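Local coordinates for protein benzyl alcohol dehydrogenase (Acinetobacter calcoaceticus, PDB 1F8F) that probably catalyses the NAD-dependent oxidation of benzyl alcohol and related aryl alcohols to their aldehydes, as a zinc-containing member of the alcohol dehydrogenase family, at residues V195-G200 / N260-S265; G283-V288 / K309-V314. All coordinates share one frame; numbering follows the deposited sequence.

Contact 1 of 2, residues V195-G200 / N260-S265; sequences VTWGAG and NFALES. With NAD (nicotinamide-adenine-dinucleotide), chain F.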
# COMPACT_ATOMS: atom_id res chain seq x y z
N VAL A 195 14.05 3.48 -16.26
CA VAL A 195 15.13 4.25 -16.90
C VAL A 195 15.91 4.99 -15.80
O VAL A 195 15.26 5.57 -14.94
CB VAL A 195 14.68 5.34 -17.91
CG1 VAL A 195 13.67 6.33 -17.30
CG2 VAL A 195 15.85 6.18 -18.48
N THR A 196 17.25 5.03 -15.93
CA THR A 196 18.00 5.87 -15.01
C THR A 196 18.57 7.12 -15.72
O THR A 196 19.49 6.86 -16.57
CB THR A 196 19.17 5.22 -14.28
OG1 THR A 196 19.83 6.33 -13.57
CG2 THR A 196 20.21 4.50 -15.10
N TRP A 197 18.19 8.32 -15.36
CA TRP A 197 18.83 9.48 -16.01
C TRP A 197 20.15 9.74 -15.32
O TRP A 197 20.28 10.21 -14.17
CB TRP A 197 17.80 10.63 -15.88
CG TRP A 197 16.54 10.50 -16.68
CD1 TRP A 197 15.37 9.89 -16.28
CD2 TRP A 197 16.31 10.98 -18.02
NE1 TRP A 197 14.46 9.95 -17.32
CE2 TRP A 197 15.01 10.60 -18.39
CE3 TRP A 197 17.08 11.69 -18.95
CZ2 TRP A 197 14.42 10.94 -19.62
CZ3 TRP A 197 16.55 11.99 -20.18
CH2 TRP A 197 15.20 11.65 -20.49
N GLY A 198 21.28 9.52 -16.02
CA GLY A 198 22.63 9.75 -15.47
C GLY A 198 23.21 8.38 -15.12
O GLY A 198 22.50 7.57 -14.48
N ALA A 199 24.40 8.03 -15.59
CA ALA A 199 24.95 6.71 -15.41
C ALA A 199 26.24 6.72 -14.60
O ALA A 199 27.21 6.03 -14.97
CB ALA A 199 25.25 6.05 -16.78
N GLY A 200 26.22 7.34 -13.46
CA GLY A 200 27.32 7.48 -12.51
C GLY A 200 27.19 6.34 -11.51
O GLY A 200 26.39 5.45 -11.81
N ASN A 260 7.50 3.05 -17.05
CA ASN A 260 6.72 2.89 -15.84
C ASN A 260 7.37 3.53 -14.62
O ASN A 260 6.72 4.10 -13.74
CB ASN A 260 6.49 1.43 -15.52
CG ASN A 260 5.73 0.63 -16.55
OD1 ASN A 260 6.24 -0.47 -16.81
ND2 ASN A 260 4.58 1.09 -17.11
N PHE A 261 8.72 3.41 -14.56
CA PHE A 261 9.49 3.91 -13.44
C PHE A 261 10.75 4.69 -13.82
O PHE A 261 11.41 4.26 -14.75
CB PHE A 261 9.90 2.75 -12.51
CG PHE A 261 8.79 1.96 -11.91
CD1 PHE A 261 8.19 2.31 -10.72
CD2 PHE A 261 8.31 0.82 -12.55
CE1 PHE A 261 7.11 1.58 -10.17
CE2 PHE A 261 7.28 0.07 -12.05
CZ PHE A 261 6.69 0.43 -10.84
N ALA A 262 11.06 5.80 -13.11
CA ALA A 262 12.30 6.49 -13.43
C ALA A 262 13.07 7.10 -12.28
O ALA A 262 12.53 7.42 -11.22
CB ALA A 262 11.97 7.54 -14.48
N LEU A 263 14.36 7.34 -12.53
CA LEU A 263 15.26 7.96 -11.59
C LEU A 263 15.99 9.15 -12.20
O LEU A 263 16.74 8.99 -13.18
CB LEU A 263 16.30 7.03 -10.97
CG LEU A 263 17.27 7.47 -9.90
CD1 LEU A 263 16.72 7.36 -8.48
CD2 LEU A 263 18.60 6.71 -9.90
N GLU A 264 15.93 10.28 -11.48
CA GLU A 264 16.66 11.49 -11.90
C GLU A 264 17.90 11.59 -10.99
O GLU A 264 17.70 11.81 -9.80
CB GLU A 264 15.87 12.80 -11.73
CG GLU A 264 16.26 13.89 -12.75
CD GLU A 264 17.77 14.18 -12.69
OE1 GLU A 264 18.20 14.80 -11.69
OE2 GLU A 264 18.52 13.72 -13.57
N SER A 265 19.11 11.37 -11.50
CA SER A 265 20.31 11.51 -10.73
C SER A 265 21.30 12.56 -11.27
O SER A 265 22.38 12.57 -10.73
CB SER A 265 21.15 10.22 -10.56
OG SER A 265 21.87 9.73 -11.68
PA NAD F . 28.45 10.94 -10.60
O1A NAD F . 29.21 9.67 -10.41
O2A NAD F . 29.21 12.15 -10.95
O5B NAD F . 27.20 10.70 -11.54
C5B NAD F . 26.29 11.61 -12.20
C4B NAD F . 26.27 11.38 -13.70
O4B NAD F . 25.44 12.41 -14.33
C3B NAD F . 27.62 11.42 -14.44
O3B NAD F . 27.96 10.16 -15.00
C2B NAD F . 27.47 12.45 -15.55
O2B NAD F . 28.02 12.06 -16.82
C1B NAD F . 25.94 12.57 -15.65
N9A NAD F . 25.46 13.84 -16.19
C8A NAD F . 25.74 15.11 -15.77
N7A NAD F . 25.12 16.05 -16.49
C5A NAD F . 24.41 15.32 -17.43
C6A NAD F . 23.56 15.70 -18.49
N6A NAD F . 23.24 16.96 -18.80
N1A NAD F . 23.00 14.72 -19.23
C2A NAD F . 23.31 13.41 -18.94
N3A NAD F . 24.07 12.96 -17.99
C4A NAD F . 24.61 13.96 -17.27
O3 NAD F . 27.67 11.19 -9.19
PN NAD F . 27.00 10.08 -8.26
O1N NAD F . 26.32 9.06 -9.08
O2N NAD F . 28.02 9.53 -7.36
O5D NAD F . 25.95 11.02 -7.46
C5D NAD F . 24.72 11.40 -8.11
C4D NAD F . 24.04 12.58 -7.53
O4D NAD F . 23.17 12.23 -6.40
C3D NAD F . 24.79 13.85 -7.11
O3D NAD F . 23.90 14.98 -7.27
C2D NAD F . 24.93 13.60 -5.61
O2D NAD F . 25.32 14.74 -4.85
C1D NAD F . 23.46 13.19 -5.37
N1N NAD F . 23.34 12.44 -4.13
C2N NAD F . 22.11 12.46 -3.55
C3N NAD F . 21.91 11.71 -2.40
C7N NAD F . 20.54 11.64 -1.66
O7N NAD F . 20.45 10.99 -0.62
N7N NAD F . 19.51 12.34 -2.26
C4N NAD F . 22.97 10.92 -1.85
C5N NAD F . 23.91 10.57 -2.84
C6N NAD F . 24.17 11.29 -3.99
O HOH W 1 24.49 8.70 -11.39

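Contact 2 of 2, residues G283-V288 / K309-V314; sequences GKIAVV and KTILGV. With NAD (nicotinamide-adenine-dinucleotide), chain F.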
# COMPACT_ATOMS: atom_id res chain seq x y z
N GLY A 283 2.96 6.61 -14.62
CA GLY A 283 4.39 6.49 -14.31
C GLY A 283 4.83 7.28 -13.10
O GLY A 283 4.16 8.22 -12.63
N LYS A 284 6.00 6.92 -12.56
CA LYS A 284 6.56 7.52 -11.37
C LYS A 284 8.04 7.88 -11.54
O LYS A 284 8.81 6.98 -11.82
CB LYS A 284 6.38 6.63 -10.13
CG LYS A 284 4.96 6.17 -9.84
CD LYS A 284 4.86 5.38 -8.52
CE LYS A 284 3.47 4.75 -8.56
NZ LYS A 284 2.97 4.15 -7.30
N ILE A 285 8.45 9.10 -11.11
CA ILE A 285 9.86 9.44 -11.23
C ILE A 285 10.40 9.85 -9.87
O ILE A 285 9.81 10.72 -9.21
CB ILE A 285 10.15 10.55 -12.29
CG1 ILE A 285 11.69 10.73 -12.43
CG2 ILE A 285 9.48 11.87 -11.96
CD1 ILE A 285 12.18 11.48 -13.67
N ALA A 286 11.44 9.22 -9.36
CA ALA A 286 12.06 9.52 -8.09
C ALA A 286 13.20 10.54 -8.26
O ALA A 286 14.07 10.26 -9.08
CB ALA A 286 12.62 8.27 -7.40
N VAL A 287 13.31 11.60 -7.44
CA VAL A 287 14.33 12.60 -7.57
C VAL A 287 15.46 12.47 -6.58
O VAL A 287 15.22 12.75 -5.42
CB VAL A 287 13.69 14.02 -7.46
CG1 VAL A 287 14.72 15.13 -7.59
CG2 VAL A 287 12.68 14.28 -8.60
N VAL A 288 16.69 12.06 -6.96
CA VAL A 288 17.78 11.97 -6.00
C VAL A 288 18.90 12.97 -6.27
O VAL A 288 19.74 13.27 -5.40
CB VAL A 288 18.42 10.56 -5.86
CG1 VAL A 288 17.41 9.54 -5.32
CG2 VAL A 288 19.01 9.94 -7.13
N LYS A 309 0.48 11.08 -13.38
CA LYS A 309 1.89 10.98 -13.04
C LYS A 309 2.26 11.37 -11.63
O LYS A 309 1.79 12.33 -11.00
CB LYS A 309 2.66 11.80 -14.11
CG LYS A 309 2.63 11.18 -15.51
CD LYS A 309 3.52 11.99 -16.50
CE LYS A 309 3.27 11.39 -17.88
NZ LYS A 309 3.93 12.11 -19.01
N THR A 310 3.26 10.69 -11.08
CA THR A 310 3.83 10.99 -9.78
C THR A 310 5.30 11.45 -9.78
O THR A 310 6.22 10.90 -10.40
CB THR A 310 3.67 9.85 -8.77
OG1 THR A 310 2.37 9.31 -8.83
CG2 THR A 310 3.95 10.43 -7.40
N ILE A 311 5.53 12.54 -9.08
CA ILE A 311 6.90 13.08 -8.97
C ILE A 311 7.29 12.98 -7.49
O ILE A 311 6.58 13.59 -6.68
CB ILE A 311 7.00 14.53 -9.44
CG1 ILE A 311 6.92 14.90 -10.92
CG2 ILE A 311 8.37 15.08 -9.11
CD1 ILE A 311 6.75 16.44 -11.02
N LEU A 312 8.33 12.26 -7.07
CA LEU A 312 8.71 12.16 -5.68
C LEU A 312 10.18 12.30 -5.23
O LEU A 312 11.12 11.75 -5.79
CB LEU A 312 8.26 10.87 -4.96
CG LEU A 312 8.79 9.51 -5.35
CD1 LEU A 312 8.73 8.46 -4.27
CD2 LEU A 312 7.95 9.02 -6.54
N GLY A 313 10.33 13.03 -4.10
CA GLY A 313 11.65 13.28 -3.55
C GLY A 313 12.26 12.16 -2.74
O GLY A 313 11.52 11.68 -1.85
N VAL A 314 13.53 11.77 -2.94
CA VAL A 314 14.08 10.66 -2.17
C VAL A 314 15.46 10.96 -1.56
O VAL A 314 16.39 11.29 -2.30
CB VAL A 314 14.24 9.41 -3.06
CG1 VAL A 314 15.06 8.33 -2.37
CG2 VAL A 314 12.91 8.80 -3.51
PA NAD F . 28.45 10.94 -10.60
O1A NAD F . 29.21 9.67 -10.41
O2A NAD F . 29.21 12.15 -10.95
O5B NAD F . 27.20 10.70 -11.54
C5B NAD F . 26.29 11.61 -12.20
C4B NAD F . 26.27 11.38 -13.70
O4B NAD F . 25.44 12.41 -14.33
C3B NAD F . 27.62 11.42 -14.44
O3B NAD F . 27.96 10.16 -15.00
C2B NAD F . 27.47 12.45 -15.55
O2B NAD F . 28.02 12.06 -16.82
C1B NAD F . 25.94 12.57 -15.65
N9A NAD F . 25.46 13.84 -16.19
C8A NAD F . 25.74 15.11 -15.77
N7A NAD F . 25.12 16.05 -16.49
C5A NAD F . 24.41 15.32 -17.43
C6A NAD F . 23.56 15.70 -18.49
N6A NAD F . 23.24 16.96 -18.80
N1A NAD F . 23.00 14.72 -19.23
C2A NAD F . 23.31 13.41 -18.94
N3A NAD F . 24.07 12.96 -17.99
C4A NAD F . 24.61 13.96 -17.27
O3 NAD F . 27.67 11.19 -9.19
PN NAD F . 27.00 10.08 -8.26
O1N NAD F . 26.32 9.06 -9.08
O2N NAD F . 28.02 9.53 -7.36
O5D NAD F . 25.95 11.02 -7.46
C5D NAD F . 24.72 11.40 -8.11
C4D NAD F . 24.04 12.58 -7.53
O4D NAD F . 23.17 12.23 -6.40
C3D NAD F . 24.79 13.85 -7.11
O3D NAD F . 23.90 14.98 -7.27
C2D NAD F . 24.93 13.60 -5.61
O2D NAD F . 25.32 14.74 -4.85
C1D NAD F . 23.46 13.19 -5.37
N1N NAD F . 23.34 12.44 -4.13
C2N NAD F . 22.11 12.46 -3.55
C3N NAD F . 21.91 11.71 -2.40
C7N NAD F . 20.54 11.64 -1.66
O7N NAD F . 20.45 10.99 -0.62
N7N NAD F . 19.51 12.34 -2.26
C4N NAD F . 22.97 10.92 -1.85
C5N NAD F . 23.91 10.57 -2.84
C6N NAD F . 24.17 11.29 -3.99
O HOH W 2 1.79 7.61 -10.74

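Contact 1 of 2, residues V195-G200 / N260-S265
W197 and S265 meet where two neighbouring parallel strands, 193-197 and 259-264, end beside the bound NAD. Backbone bonds join the strands first: V195 N gives to F261 O, L263 N to V195 O and W197 N to L263 O, the last at 2.7 Å.

Past the strand ends, S265 takes over with two donors. Its backbone N lies in the plane of the W197 carbonyl, 3.1 Å from W197 O, while S265 OG reaches the same oxygen at 3.0 Å, tilted 27° out of that plane. The hydroxyl can do this because chi1 of 73° sets OG between the backbone N and the carbonyl carbon. Within 195-200, T196 OG1, anti to its own N (chi1 174°), gives an in-plane bond of 3.1 Å to G198 O.

Side chains meet on both faces of the sheet. On one, V195 CG1 sits 3.5 Å from A262 CB, and V195 CG2 lies over one face of the W197 indole, toward its rim; helices 247-254 and 269-277 cover this side. Here too E264 OE2 comes 3.9 Å from W197 CB and is hydrogen-bonded to T266 OG1. On the other face, T196 and L263 lie side by side, T196 OG1 3.9 Å from L263 CD2.

A water carries the polar chain on to the coenzyme: it donates to S265 OG and to NAD O1N and accepts from G200 N. G198 and G200 fit the GxGxxG pattern of a Rossmann-type turn, and G200 CA lies 3.4 Å from NAD O5B, a close approach along this glycine-rich turn. With its proton committed to W197 O, the S265 hydroxyl offers the water an acceptor, so one serine both ties the end of strand 193-197 to the adjacent strand and takes part in a water link to the coenzyme's phosphate.

Contact 2 of 2, residues G283-V288 / K309-V314
The outer edge of the Rossmann sheet within one subunit is formed here, where strand 283-287 pairs in parallel with the last strand, 310-313. G283 O receives T310 N, I285 uses its N toward T310 O and its O toward L312 N, and V287 N reaches L312 O at 2.7 Å. V287 O then takes V314 N at 3.2 Å, the donor tilted from the carbonyl plane as the strands end.

Side chains pair along both faces. K284 and T310 lie side by side, K284 CG 4.0 Å from T310 CB, and a water bridges G283 O and T310 OG1. A286 CB meets V314 CG2 on this face. L312 CG stands between its backbone N and carbonyl carbon (chi1 65°), and L312 CD2 comes 3.7 Å from I285 O. The other face carries I285 CG2 against I311 CG1, with V276 of helix 269-277 touching both isoleucines.

In this fold the C-terminal ends of the parallel strands face the coenzyme, and two carbonyls do so here. NAD N7N, the carboxamide nitrogen, donates to V288 O and V314 O, both at 3.3 Å; the first bond is straighter, at 158° against 137° at the hydrogen. The V288 and V314 side chains lie side by side, V288 CG1 3.9 Å from V314 CB. At the far side of strand 310-313, T310, I311 and L312 form an antiparallel ladder with a strand of the second subunit, which carries the sheet across the interface.

Contacts 1 and 2 lie about 10 Å apart, centre to centre, in one six-stranded parallel sheet ordered 238-241, 217-222, 193-197, 259-264, 283-287, 310-313. They come in series along the chain, contact 1 closing before contact 2 opens. The middle pairing, of 259-264 with 283-287, joins them: A262 N and O probably bond to K284 O and A286 N, and L263 CD1 packs on V288 CG2. Both reach NAD, contact 1 at the middle of the coenzyme, near the pyrophosphate and riboses, contact 2 at the nicotinamide, so this half of the sheet spans from a glycine-rich turn to the subunit interface while approaching successive parts of one coenzyme.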